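Local coordinates for protein beta-phosphoglucomutase (Bacteroides vulgatus, PDB 3DV9) that probably interconverts beta-D-glucose 1-phosphate and glucose 6-phosphate, as a magnesium-dependent phosphoglucomutase of the haloacid dehalogenase superfamily, at residues N10-T15 with G202-A207; G124-V129 with G178-N183; L213-L218 with L226-P231. All blocks are in the same frame, centred on the assembly; numbering follows the deposited sequence.

Interaction 1. Residues N10-T15 with G202-A207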
ATOM      1  N   ASN A  10      -9.952 -14.930  13.720  1.00 23.86           N
ATOM      2  CA  ASN A  10     -11.310 -15.239  14.151  1.00 23.49           C
ATOM      3  C   ASN A  10     -12.186 -14.018  14.297  1.00 23.82           C
ATOM      4  O   ASN A  10     -13.381 -14.072  13.981  1.00 24.05           O
ATOM      5  CB  ASN A  10     -11.307 -16.122  15.390  1.00 24.97           C
ATOM      6  CG  ASN A  10     -10.886 -17.533  15.066  1.00 24.93           C
ATOM      7  OD1 ASN A  10     -11.331 -18.116  14.044  1.00 27.14           O
ATOM      8  ND2 ASN A  10     -10.014 -18.098  15.898  1.00 24.33           N
ATOM      9  N   ASN A  11     -11.613 -12.916  14.774  1.00 22.94           N
ATOM     10  CA  ASN A  11     -12.345 -11.629  14.803  1.00 24.03           C
ATOM     11  C   ASN A  11     -12.800 -11.149  13.406  1.00 23.81           C
ATOM     12  O   ASN A  11     -13.970 -10.736  13.220  1.00 23.15           O
ATOM     13  CB  ASN A  11     -11.507 -10.548  15.503  1.00 24.39           C
ATOM     14  CG  ASN A  11     -11.487 -10.734  17.047  1.00 26.40           C
ATOM     15  OD1 ASN A  11     -12.379 -11.373  17.611  1.00 26.61           O
ATOM     16  ND2 ASN A  11     -10.475 -10.168  17.717  1.00 28.18           N
ATOM     17  N   TYR A  12     -11.871 -11.189  12.445  1.00 23.38           N
ATOM     18  CA  TYR A  12     -12.170 -10.922  11.048  1.00 24.54           C
ATOM     19  C   TYR A  12     -13.280 -11.826  10.510  1.00 24.55           C
ATOM     20  O   TYR A  12     -14.248 -11.332   9.935  1.00 25.27           O
ATOM     21  CB  TYR A  12     -10.908 -11.029  10.176  1.00 23.25           C
ATOM     22  CG  TYR A  12     -11.203 -10.961   8.709  1.00 23.19           C
ATOM     23  CD1 TYR A  12     -11.325  -9.727   8.064  1.00 22.64           C
ATOM     24  CD2 TYR A  12     -11.312 -12.124   7.949  1.00 20.69           C
ATOM     25  CE1 TYR A  12     -11.589  -9.655   6.720  1.00 23.77           C
ATOM     26  CE2 TYR A  12     -11.585 -12.071   6.584  1.00 22.56           C
ATOM     27  CZ  TYR A  12     -11.724 -10.833   5.983  1.00 22.00           C
ATOM     28  OH  TYR A  12     -11.993 -10.728   4.653  1.00 24.24           O
ATOM     29  N   LEU A  13     -13.152 -13.139  10.693  1.00 25.70           N
ATOM     30  CA  LEU A  13     -14.170 -14.069  10.206  1.00 26.58           C
ATOM     31  C   LEU A  13     -15.544 -13.765  10.804  1.00 27.60           C
ATOM     32  O   LEU A  13     -16.548 -13.713  10.077  1.00 27.52           O
ATOM     33  CB  LEU A  13     -13.787 -15.504  10.521  1.00 26.63           C
ATOM     34  CG  LEU A  13     -12.506 -15.991   9.854  1.00 25.81           C
ATOM     35  CD1 LEU A  13     -12.263 -17.447  10.300  1.00 25.89           C
ATOM     36  CD2 LEU A  13     -12.515 -15.866   8.319  1.00 24.57           C
ATOM     37  N   HIS A  14     -15.574 -13.551  12.120  1.00 28.04           N
ATOM     38  CA  HIS A  14     -16.821 -13.232  12.819  1.00 29.54           C
ATOM     39  C   HIS A  14     -17.468 -11.950  12.279  1.00 29.77           C
ATOM     40  O   HIS A  14     -18.664 -11.939  11.997  1.00 29.50           O
ATOM     41  CB  HIS A  14     -16.593 -13.122  14.332  1.00 29.83           C
ATOM     42  CG  HIS A  14     -17.852 -12.875  15.113  1.00 33.24           C
ATOM     43  ND1 HIS A  14     -18.870 -13.805  15.207  1.00 36.01           N
ATOM     44  CD2 HIS A  14     -18.267 -11.795  15.817  1.00 35.65           C
ATOM     45  CE1 HIS A  14     -19.851 -13.309  15.940  1.00 36.43           C
ATOM     46  NE2 HIS A  14     -19.511 -12.090  16.322  1.00 35.79           N
ATOM     47  N   THR A  15     -16.689 -10.878  12.109  1.00 29.56           N
ATOM     48  CA  THR A  15     -17.309  -9.596  11.741  1.00 31.45           C
ATOM     49  C   THR A  15     -17.792  -9.559  10.277  1.00 31.18           C
ATOM     50  O   THR A  15     -18.696  -8.783   9.933  1.00 32.11           O
ATOM     51  CB  THR A  15     -16.432  -8.367  12.135  1.00 31.48           C
ATOM     52  OG1 THR A  15     -15.219  -8.411  11.423  1.00 34.65           O
ATOM     53  CG2 THR A  15     -16.108  -8.384  13.628  1.00 33.75           C
ATOM     54  N   GLY A 202     -12.914  -4.934   2.765  1.00 20.37           N
ATOM     55  CA  GLY A 202     -13.272  -6.130   3.519  1.00 20.14           C
ATOM     56  C   GLY A 202     -12.306  -7.296   3.430  1.00 20.16           C
ATOM     57  O   GLY A 202     -12.708  -8.455   3.631  1.00 20.47           O
ATOM     58  N   ILE A 203     -11.023  -6.972   3.220  1.00 18.77           N
ATOM     59  CA  ILE A 203      -9.949  -7.983   3.127  1.00 20.63           C
ATOM     60  C   ILE A 203      -9.122  -7.877   4.397  1.00 19.88           C
ATOM     61  O   ILE A 203      -8.885  -6.783   4.886  1.00 19.39           O
ATOM     62  CB  ILE A 203      -9.005  -7.705   1.933  1.00 21.05           C
ATOM     63  CG1 ILE A 203      -9.820  -7.499   0.624  1.00 20.50           C
ATOM     64  CG2 ILE A 203      -7.858  -8.786   1.825  1.00 19.30           C
ATOM     65  CD1 ILE A 203      -9.012  -6.794  -0.493  1.00 21.75           C
ATOM     66  N   PHE A 204      -8.706  -9.028   4.904  1.00 19.44           N
ATOM     67  CA  PHE A 204      -7.859  -9.112   6.071  1.00 18.70           C
ATOM     68  C   PHE A 204      -6.603  -8.282   5.769  1.00 19.56           C
ATOM     69  O   PHE A 204      -5.929  -8.497   4.779  1.00 18.40           O
ATOM     70  CB  PHE A 204      -7.538 -10.582   6.385  1.00 19.68           C
ATOM     71  CG  PHE A 204      -6.754 -10.762   7.652  1.00 18.83           C
ATOM     72  CD1 PHE A 204      -7.413 -11.140   8.841  1.00 20.44           C
ATOM     73  CD2 PHE A 204      -5.348 -10.626   7.660  1.00 20.86           C
ATOM     74  CE1 PHE A 204      -6.711 -11.304  10.030  1.00 20.33           C
ATOM     75  CE2 PHE A 204      -4.635 -10.817   8.857  1.00 18.99           C
ATOM     76  CZ  PHE A 204      -5.319 -11.181  10.038  1.00 19.22           C
ATOM     77  N   THR A 205      -6.358  -7.287   6.620  1.00 18.46           N
ATOM     78  CA  THR A 205      -5.380  -6.246   6.317  1.00 18.71           C
ATOM     79  C   THR A 205      -4.248  -6.270   7.322  1.00 19.52           C
ATOM     80  O   THR A 205      -4.487  -6.161   8.544  1.00 20.11           O
ATOM     81  CB  THR A 205      -6.054  -4.823   6.149  1.00 18.47           C
ATOM     82  OG1 THR A 205      -6.903  -4.842   4.988  1.00 19.27           O
ATOM     83  CG2 THR A 205      -4.978  -3.699   5.976  1.00 20.18           C
ATOM     84  N   ILE A 206      -3.018  -6.399   6.816  1.00 18.68           N
ATOM     85  CA  ILE A 206      -1.829  -6.446   7.674  1.00 18.49           C
ATOM     86  C   ILE A 206      -1.044  -5.159   7.498  1.00 18.09           C
ATOM     87  O   ILE A 206      -0.619  -4.785   6.371  1.00 18.28           O
ATOM     88  CB  ILE A 206      -0.940  -7.696   7.359  1.00 17.55           C
ATOM     89  CG1 ILE A 206      -1.672  -9.000   7.690  1.00 20.29           C
ATOM     90  CG2 ILE A 206       0.473  -7.577   8.068  1.00 19.15           C
ATOM     91  CD1 ILE A 206      -0.994 -10.195   7.021  1.00 22.95           C
ATOM     92  N   ALA A 207      -0.823  -4.446   8.610  1.00 16.48           N
ATOM     93  CA  ALA A 207       0.039  -3.271   8.575  1.00 18.19           C
ATOM     94  C   ALA A 207       1.487  -3.676   8.860  1.00 17.54           C
ATOM     95  O   ALA A 207       1.760  -4.504   9.714  1.00 20.07           O
ATOM     96  CB  ALA A 207      -0.371  -2.208   9.606  1.00 17.98           C
TER
HETATM   97  O   HOH W   1      -9.181 -11.603   3.856  1.00 17.13           O
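Tyr12 reaches out from helix 2-16 and lays its ring against the backbone where the chain turns from Gly202 into strand 204-208. With a chi1 of 172°, CG stands opposite the backbone nitrogen, and the ring is carried straight off the helix toward Phe204. One face of the tyrosine is filled by that residue: Phe204 CB sits 4.0 Å from the Tyr12 ring centroid, almost exactly on the ring normal, a CH-pi contact. The phenyl group continues from there and turns its edge to the same tyrosine, a T-shaped pair with centroids 5.6 Å apart and planes at 82°. Its leading atom, Phe204 CD1, comes to 3.7 Å from Tyr12 CB, so the phenyl edge lies near the root of the tyrosine side chain.

The polar end of Tyr12 lies beyond this packing. Its hydroxyl donates to Gly202 O at 2.6 Å, with the donor tilted somewhat from the carbonyl plane. Water 1 takes the backbone Phe204 N-H (N to water O 2.8 Å) and donates a weak bond to Tyr12 OH, so a second, weaker link runs from the phenol through the water to Phe204 N. A phenylalanine at Tyr12 would lack the hydroxyl and would probably leave Gly202 O without this donor and water 1 without one of its partners.

Gly202, at positive phi, ends helix 192-200 in a Schellman motif, and Tyr12 OH bonds the chain just after that helix. The N-terminal helix 2-16 lies beside the beginning of strand 204-208, which runs between strands 185-189 and 225-227. Phe204 also packs on Leu225, while the Tyr12 ring meets His16 and touches Ile21.

Interaction 2. Residues G124-V129 with G178-N183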
ATOM      1  N   GLY A 124       2.240 -21.462  -4.310  1.00 20.84           N
ATOM      2  CA  GLY A 124       1.168 -21.495  -5.285  1.00 21.21           C
ATOM      3  C   GLY A 124       0.204 -20.344  -5.170  1.00 19.86           C
ATOM      4  O   GLY A 124      -0.849 -20.354  -5.811  1.00 21.46           O
ATOM      5  N   LEU A 125       0.539 -19.379  -4.309  1.00 19.80           N
ATOM      6  CA  LEU A 125      -0.257 -18.160  -4.136  1.00 20.67           C
ATOM      7  C   LEU A 125       0.059 -17.098  -5.195  1.00 21.35           C
ATOM      8  O   LEU A 125       1.149 -17.079  -5.782  1.00 21.27           O
ATOM      9  CB  LEU A 125      -0.058 -17.574  -2.727  1.00 20.15           C
ATOM     10  CG  LEU A 125      -0.362 -18.519  -1.540  1.00 22.63           C
ATOM     11  CD1 LEU A 125       0.109 -17.951  -0.213  1.00 23.38           C
ATOM     12  CD2 LEU A 125      -1.840 -18.811  -1.478  1.00 23.22           C
ATOM     13  N   THR A 126      -0.903 -16.195  -5.418  1.00 19.15           N
ATOM     14  CA  THR A 126      -0.759 -15.152  -6.423  1.00 18.69           C
ATOM     15  C   THR A 126      -0.406 -13.808  -5.814  1.00 19.22           C
ATOM     16  O   THR A 126      -1.252 -13.193  -5.165  1.00 17.30           O
ATOM     17  CB  THR A 126      -2.074 -15.002  -7.195  1.00 18.40           C
ATOM     18  OG1 THR A 126      -2.376 -16.257  -7.808  1.00 18.95           O
ATOM     19  CG2 THR A 126      -1.972 -13.843  -8.231  1.00 17.79           C
ATOM     20  N   PRO A 127       0.857 -13.356  -5.986  1.00 20.36           N
ATOM     21  CA  PRO A 127       1.170 -12.040  -5.474  1.00 19.88           C
ATOM     22  C   PRO A 127       0.611 -10.984  -6.448  1.00 19.21           C
ATOM     23  O   PRO A 127       0.604 -11.207  -7.664  1.00 19.09           O
ATOM     24  CB  PRO A 127       2.713 -12.026  -5.466  1.00 21.22           C
ATOM     25  CG  PRO A 127       3.158 -13.436  -5.775  1.00 21.71           C
ATOM     26  CD  PRO A 127       2.042 -14.005  -6.583  1.00 20.80           C
HETATM   27  N   MSE A 128       0.132  -9.865  -5.911  1.00 19.01           N
HETATM   28  CA  MSE A 128      -0.325  -8.750  -6.755  1.00 18.73           C
HETATM   29  C   MSE A 128       0.260  -7.477  -6.174  1.00 19.51           C
HETATM   30  O   MSE A 128       0.543  -7.412  -4.971  1.00 19.62           O
HETATM   31  CB  MSE A 128      -1.869  -8.654  -6.798  1.00 19.50           C
HETATM   32  CG  MSE A 128      -2.564  -9.972  -7.212  1.00 18.54           C
HETATM   33 SE   MSE A 128      -4.494  -9.703  -7.441  0.70 19.08          SE
HETATM   34  CE  MSE A 128      -4.415  -8.411  -8.906  1.00 18.74           C
ATOM     35  N   VAL A 129       0.431  -6.484  -7.030  1.00 19.29           N
ATOM     36  CA  VAL A 129       0.852  -5.133  -6.582  1.00 19.22           C
ATOM     37  C   VAL A 129      -0.316  -4.189  -6.724  1.00 18.68           C
ATOM     38  O   VAL A 129      -0.994  -4.202  -7.753  1.00 18.11           O
ATOM     39  CB  VAL A 129       2.037  -4.585  -7.395  1.00 21.16           C
ATOM     40  CG1 VAL A 129       2.442  -3.204  -6.846  1.00 19.22           C
ATOM     41  CG2 VAL A 129       3.174  -5.513  -7.325  1.00 23.90           C
ATOM     42  N   GLY A 178      -7.966 -10.456 -10.286  1.00 21.80           N
ATOM     43  CA  GLY A 178      -7.358 -11.744  -9.933  1.00 22.36           C
ATOM     44  C   GLY A 178      -8.373 -12.861  -9.850  1.00 22.81           C
ATOM     45  O   GLY A 178      -8.016 -14.048  -9.881  1.00 23.58           O
ATOM     46  N   GLY A 179      -9.637 -12.470  -9.789  1.00 22.46           N
ATOM     47  CA  GLY A 179     -10.762 -13.405  -9.663  1.00 23.50           C
ATOM     48  C   GLY A 179     -10.886 -13.974  -8.250  1.00 24.19           C
ATOM     49  O   GLY A 179     -11.301 -15.145  -8.081  1.00 25.04           O
ATOM     50  N   PHE A 180     -10.531 -13.160  -7.249  1.00 23.92           N
ATOM     51  CA  PHE A 180     -10.568 -13.576  -5.834  1.00 23.67           C
ATOM     52  C   PHE A 180     -11.714 -12.984  -5.015  1.00 24.45           C
ATOM     53  O   PHE A 180     -12.136 -11.841  -5.235  1.00 25.43           O
ATOM     54  CB  PHE A 180      -9.223 -13.239  -5.167  1.00 23.95           C
ATOM     55  CG  PHE A 180      -8.060 -13.792  -5.900  1.00 24.62           C
ATOM     56  CD1 PHE A 180      -7.902 -15.185  -6.010  1.00 23.22           C
ATOM     57  CD2 PHE A 180      -7.087 -12.943  -6.471  1.00 23.58           C
ATOM     58  CE1 PHE A 180      -6.816 -15.722  -6.714  1.00 21.29           C
ATOM     59  CE2 PHE A 180      -5.998 -13.464  -7.165  1.00 21.13           C
ATOM     60  CZ  PHE A 180      -5.841 -14.872  -7.298  1.00 19.51           C
ATOM     61  N   LYS A 181     -12.182 -13.753  -4.039  1.00 24.59           N
ATOM     62  CA  LYS A 181     -13.132 -13.269  -3.018  1.00 25.28           C
ATOM     63  C   LYS A 181     -12.371 -12.555  -1.897  1.00 24.78           C
ATOM     64  O   LYS A 181     -11.164 -12.783  -1.739  1.00 24.54           O
ATOM     65  CB  LYS A 181     -13.929 -14.458  -2.456  1.00 24.68           C
ATOM     66  CG  LYS A 181     -14.675 -15.266  -3.570  1.00 27.52           C
ATOM     67  CD  LYS A 181     -15.750 -16.153  -3.016  1.00 30.90           C
ATOM     68  CE  LYS A 181     -15.191 -17.325  -2.216  1.00 34.71           C
ATOM     69  NZ  LYS A 181     -16.312 -18.166  -1.601  1.00 34.91           N
ATOM     70  N   PRO A 182     -13.047 -11.667  -1.135  1.00 25.17           N
ATOM     71  CA  PRO A 182     -12.298 -10.954  -0.092  1.00 24.03           C
ATOM     72  C   PRO A 182     -11.650 -11.867   0.950  1.00 23.78           C
ATOM     73  O   PRO A 182     -10.571 -11.535   1.451  1.00 23.46           O
ATOM     74  CB  PRO A 182     -13.349 -10.037   0.540  1.00 24.37           C
ATOM     75  CG  PRO A 182     -14.389  -9.853  -0.594  1.00 25.30           C
ATOM     76  CD  PRO A 182     -14.464 -11.218  -1.186  1.00 24.95           C
ATOM     77  N   ASN A 183     -12.272 -13.008   1.237  1.00 22.72           N
ATOM     78  CA  ASN A 183     -11.712 -13.976   2.198  1.00 21.66           C
ATOM     79  C   ASN A 183     -10.655 -14.932   1.580  1.00 19.99           C
ATOM     80  O   ASN A 183     -10.277 -15.926   2.199  1.00 21.63           O
ATOM     81  CB  ASN A 183     -12.822 -14.791   2.861  1.00 21.00           C
ATOM     82  CG  ASN A 183     -13.490 -15.728   1.895  1.00 23.41           C
ATOM     83  OD1 ASN A 183     -13.864 -15.324   0.787  1.00 23.79           O
ATOM     84  ND2 ASN A 183     -13.673 -16.994   2.317  1.00 25.51           N
TER
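The selenium of Met128 (present as selenomethionine) meets the ring of Phe180 at its edge, with SE 4.1 Å from Phe180 CE2 and close to the ring plane. Met128 runs extended as far as SE, with chi2 at -173°, and then bends at chi3, which turns the methyl group off to the side and leaves the selenium as the contacting atom. This is the more deeply buried part of the contact: Met128 is enclosed, with Ala174 of helix 169-178 and Leu27 of strand 25-29 also touching it. Gly178 CA lies 4.3 Å from Met128 SE, and Gly178 O sits 3.4 Å above the Phe180 ring plane, over its centre, so the last carbonyl of helix 169-178 lies over one face of the ring.

At the next ring atom, CZ, the contact is nearer solvent, though its distances are shorter. Thr126, partly exposed like Phe180 itself, approaches Phe180 CZ with both OG1 and CB at 3.8 Å, and its methyl CG2 stands slightly farther off. The hydroxyl meets carbon here, so this is van der Waals contact. Just before Phe180, exposed Gly179, with positive phi, ends helix 169-178 in a Schellman motif.

The Met-aromatic contact joins strand 126-130 to the turn following helix 169-178, the helix that leads into strand 185-189. Such helices laid across a central parallel sheet are characteristic of the Rossmann-like core of haloacid dehalogenase enzymes.

Interaction 3. Residues L213-L218 with L226-P231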
ATOM      1  N   LEU A 213       5.859   7.112  11.310  1.00 20.34           N
ATOM      2  CA  LEU A 213       4.598   7.269  12.051  1.00 20.09           C
ATOM      3  C   LEU A 213       4.472   6.273  13.197  1.00 19.61           C
ATOM      4  O   LEU A 213       5.097   5.211  13.191  1.00 19.87           O
ATOM      5  CB  LEU A 213       3.378   7.140  11.110  1.00 20.05           C
ATOM      6  CG  LEU A 213       3.413   8.070   9.866  1.00 21.03           C
ATOM      7  CD1 LEU A 213       2.138   7.864   9.003  1.00 27.70           C
ATOM      8  CD2 LEU A 213       3.597   9.528  10.239  1.00 21.33           C
ATOM      9  N   HIS A 214       3.661   6.638  14.193  1.00 19.35           N
ATOM     10  CA  HIS A 214       3.381   5.730  15.317  1.00 18.93           C
ATOM     11  C   HIS A 214       2.523   4.550  14.877  1.00 18.68           C
ATOM     12  O   HIS A 214       1.640   4.725  14.027  1.00 20.03           O
ATOM     13  CB  HIS A 214       2.656   6.484  16.446  1.00 17.93           C
ATOM     14  CG  HIS A 214       2.703   5.777  17.777  1.00 18.67           C
ATOM     15  ND1 HIS A 214       1.782   4.827  18.164  1.00 20.22           N
ATOM     16  CD2 HIS A 214       3.541   5.930  18.824  1.00 18.35           C
ATOM     17  CE1 HIS A 214       2.063   4.405  19.383  1.00 20.60           C
ATOM     18  NE2 HIS A 214       3.141   5.048  19.804  1.00 20.48           N
ATOM     19  N   ASP A 215       2.776   3.374  15.452  1.00 19.10           N
ATOM     20  CA  ASP A 215       1.943   2.190  15.202  1.00 18.90           C
ATOM     21  C   ASP A 215       0.478   2.526  15.301  1.00 19.74           C
ATOM     22  O   ASP A 215      -0.323   2.009  14.523  1.00 19.07           O
ATOM     23  CB  ASP A 215       2.237   1.039  16.171  1.00 19.15           C
ATOM     24  CG  ASP A 215       3.596   0.364  15.898  1.00 21.62           C
ATOM     25  OD1 ASP A 215       4.216   0.627  14.827  1.00 23.76           O
ATOM     26  OD2 ASP A 215       4.048  -0.421  16.761  1.00 23.26           O
ATOM     27  N   ASN A 216       0.107   3.361  16.291  1.00 20.62           N
ATOM     28  CA  ASN A 216      -1.335   3.652  16.476  1.00 21.17           C
ATOM     29  C   ASN A 216      -2.038   4.237  15.250  1.00 21.59           C
ATOM     30  O   ASN A 216      -3.235   4.025  15.042  1.00 21.82           O
ATOM     31  CB  ASN A 216      -1.565   4.526  17.726  1.00 22.00           C
ATOM     32  CG  ASN A 216      -1.237   3.786  19.031  1.00 24.32           C
ATOM     33  OD1 ASN A 216      -0.902   2.588  19.043  1.00 28.35           O
ATOM     34  ND2 ASN A 216      -1.305   4.515  20.146  1.00 26.96           N
ATOM     35  N   VAL A 217      -1.294   4.945  14.417  1.00 20.48           N
ATOM     36  CA  VAL A 217      -1.822   5.545  13.205  1.00 22.71           C
ATOM     37  C   VAL A 217      -2.350   4.459  12.260  1.00 22.14           C
ATOM     38  O   VAL A 217      -3.326   4.656  11.546  1.00 21.34           O
ATOM     39  CB  VAL A 217      -0.703   6.396  12.526  1.00 23.35           C
ATOM     40  CG1 VAL A 217      -1.151   6.983  11.256  1.00 26.54           C
ATOM     41  CG2 VAL A 217      -0.266   7.532  13.458  1.00 25.16           C
ATOM     42  N   LEU A 218      -1.695   3.302  12.300  1.00 20.95           N
ATOM     43  CA  LEU A 218      -2.059   2.153  11.461  1.00 20.61           C
ATOM     44  C   LEU A 218      -3.149   1.306  12.121  1.00 21.32           C
ATOM     45  O   LEU A 218      -4.155   0.910  11.485  1.00 21.79           O
ATOM     46  CB  LEU A 218      -0.810   1.309  11.198  1.00 20.42           C
ATOM     47  CG  LEU A 218       0.274   2.056  10.397  1.00 22.13           C
ATOM     48  CD1 LEU A 218       1.526   1.158  10.201  1.00 21.33           C
ATOM     49  CD2 LEU A 218      -0.190   2.617   9.052  1.00 21.99           C
ATOM     50  N   LEU A 226      -0.359  -6.200  12.926  1.00 18.89           N
ATOM     51  CA  LEU A 226       0.695  -5.233  12.663  1.00 18.42           C
ATOM     52  C   LEU A 226       2.045  -5.900  12.868  1.00 18.28           C
ATOM     53  O   LEU A 226       2.276  -6.565  13.908  1.00 19.62           O
ATOM     54  CB  LEU A 226       0.594  -3.995  13.593  1.00 19.42           C
ATOM     55  CG  LEU A 226       1.599  -2.875  13.237  1.00 20.09           C
ATOM     56  CD1 LEU A 226       0.955  -1.520  13.476  1.00 24.01           C
ATOM     57  CD2 LEU A 226       2.838  -3.083  14.072  1.00 22.90           C
ATOM     58  N   PHE A 227       2.925  -5.723  11.889  1.00 17.40           N
ATOM     59  CA  PHE A 227       4.372  -6.093  12.071  1.00 17.72           C
ATOM     60  C   PHE A 227       5.250  -4.866  12.052  1.00 18.26           C
ATOM     61  O   PHE A 227       4.921  -3.842  11.456  1.00 17.86           O
ATOM     62  CB  PHE A 227       4.810  -7.077  10.997  1.00 18.42           C
ATOM     63  CG  PHE A 227       4.044  -8.374  11.039  1.00 18.21           C
ATOM     64  CD1 PHE A 227       4.445  -9.400  11.891  1.00 18.35           C
ATOM     65  CD2 PHE A 227       2.900  -8.548  10.268  1.00 19.42           C
ATOM     66  CE1 PHE A 227       3.733 -10.581  11.988  1.00 19.11           C
ATOM     67  CE2 PHE A 227       2.180  -9.723  10.337  1.00 17.94           C
ATOM     68  CZ  PHE A 227       2.579 -10.759  11.215  1.00 18.91           C
ATOM     69  N   HIS A 228       6.408  -4.981  12.683  1.00 18.51           N
ATOM     70  CA  HIS A 228       7.245  -3.803  12.914  1.00 19.87           C
ATOM     71  C   HIS A 228       8.174  -3.474  11.733  1.00 18.90           C
ATOM     72  O   HIS A 228       8.825  -2.432  11.732  1.00 19.48           O
ATOM     73  CB  HIS A 228       8.007  -4.020  14.224  1.00 20.38           C
ATOM     74  CG  HIS A 228       7.080  -4.110  15.406  1.00 25.28           C
ATOM     75  ND1 HIS A 228       6.269  -3.067  15.797  1.00 27.97           N
ATOM     76  CD2 HIS A 228       6.760  -5.153  16.209  1.00 29.27           C
ATOM     77  CE1 HIS A 228       5.539  -3.439  16.836  1.00 29.79           C
ATOM     78  NE2 HIS A 228       5.820  -4.701  17.111  1.00 29.73           N
ATOM     79  N   SER A 229       8.284  -4.400  10.771  1.00 18.76           N
ATOM     80  CA  SER A 229       9.205  -4.236   9.634  1.00 18.09           C
ATOM     81  C   SER A 229       8.898  -5.324   8.605  1.00 17.24           C
ATOM     82  O   SER A 229       8.290  -6.359   8.945  1.00 16.67           O
ATOM     83  CB  SER A 229      10.677  -4.418  10.084  1.00 18.60           C
ATOM     84  OG  SER A 229      10.937  -5.766  10.465  1.00 18.16           O
HETATM   85  N   MSE A 230       9.426  -5.164   7.404  1.00 16.14           N
HETATM   86  CA  MSE A 230       9.234  -6.221   6.396  1.00 17.95           C
HETATM   87  C   MSE A 230      10.027  -7.491   6.783  1.00 16.44           C
HETATM   88  O   MSE A 230       9.565  -8.600   6.562  1.00 16.46           O
HETATM   89  CB  MSE A 230       9.535  -5.730   4.976  1.00 17.88           C
HETATM   90  CG  MSE A 230       8.442  -4.898   4.354  1.00 19.44           C
HETATM   91 SE   MSE A 230       6.757  -5.831   4.180  0.70 19.26          SE
HETATM   92  CE  MSE A 230       7.086  -6.897   2.624  1.00 19.92           C
ATOM     93  N   PRO A 231      11.253  -7.343   7.337  1.00 16.61           N
ATOM     94  CA  PRO A 231      11.842  -8.599   7.846  1.00 16.48           C
ATOM     95  C   PRO A 231      10.995  -9.347   8.904  1.00 17.14           C
ATOM     96  O   PRO A 231      10.953 -10.585   8.902  1.00 16.35           O
ATOM     97  CB  PRO A 231      13.172  -8.107   8.457  1.00 17.26           C
ATOM     98  CG  PRO A 231      13.551  -6.900   7.544  1.00 17.46           C
ATOM     99  CD  PRO A 231      12.210  -6.205   7.385  1.00 15.71           C
TER
HETATM  100  O   HOH W   2       6.391  -0.632  14.481  1.00 24.84           O
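The apolar part centres on Leu226, whose two methyls lie side by side against one flank of Asp215. Leu226 CD1 lies 3.9 Å from Asp215 CB, and Leu226 CD2 rests 4.0 Å from Asp215 CG; the two side chains cross at about a right angle. Leu218, one helical turn on, adds its CB at 4.0 Å from Leu226 CD1. Helix 215-219 is thus joined to strand 225-227 within a beta-alpha-beta unit that starts at strand 204-208, where both leucines pack on Ala207.

Polar contacts gather at the carboxylate. Asp215 CG is anti to the carbonyl carbon (chi1 -72°), which sets the carboxylate between Leu226 and His228. Asp215 OD2 approaches the edge of the His228 imidazole in its plane, 3.4 Å from His228 CE1. Water 2 bridges the pair: it donates to Asp215 OD1 and is hydrogen-bonded to His228 ND1 at 2.8 Å. Asn209 ND2 also donates to OD1.

Capping supplies the third kind. His214 is the N-cap of helix 215-219, its ND1 accepting from Asn216 N at 2.9 Å along a nearly straight line (167°). Ser229 caps helix 230-244 through Asp232 N.

The Leu226 methyls thus touch both the beta carbon and the carboxylate of Asp215, whose oxygens turn to Asn209, water 2 and the His228 edge. A negative charge there would probably favour protonation of the imidazole, although the link through ND1 is solvent-mediated.

How the interactions relate
All three contacts reach the same parallel sheet. Interactions 1 and 2 have centres 15 Å apart and meet at Pro182, whose CB is 3.5 Å from Gly202 O; the turn of interaction 2 thus packs beside the tyrosine site of interaction 1. Interactions 1 and 3, with centres 17 Å apart, share neighbouring strands 204-208 and 225-227, joined by a probable hydrogen bond of 2.8 Å from Phe227 N to Ala207 O. Interactions 2 and 3 do not touch, their nearest atoms being about 10 Å apart. Interaction 3 lies toward the probable active site: the Leu218 side chain is about 9 Å, beyond contact, from the magnesium ion held by Asp29, Asp31, Glu65 and Asn190.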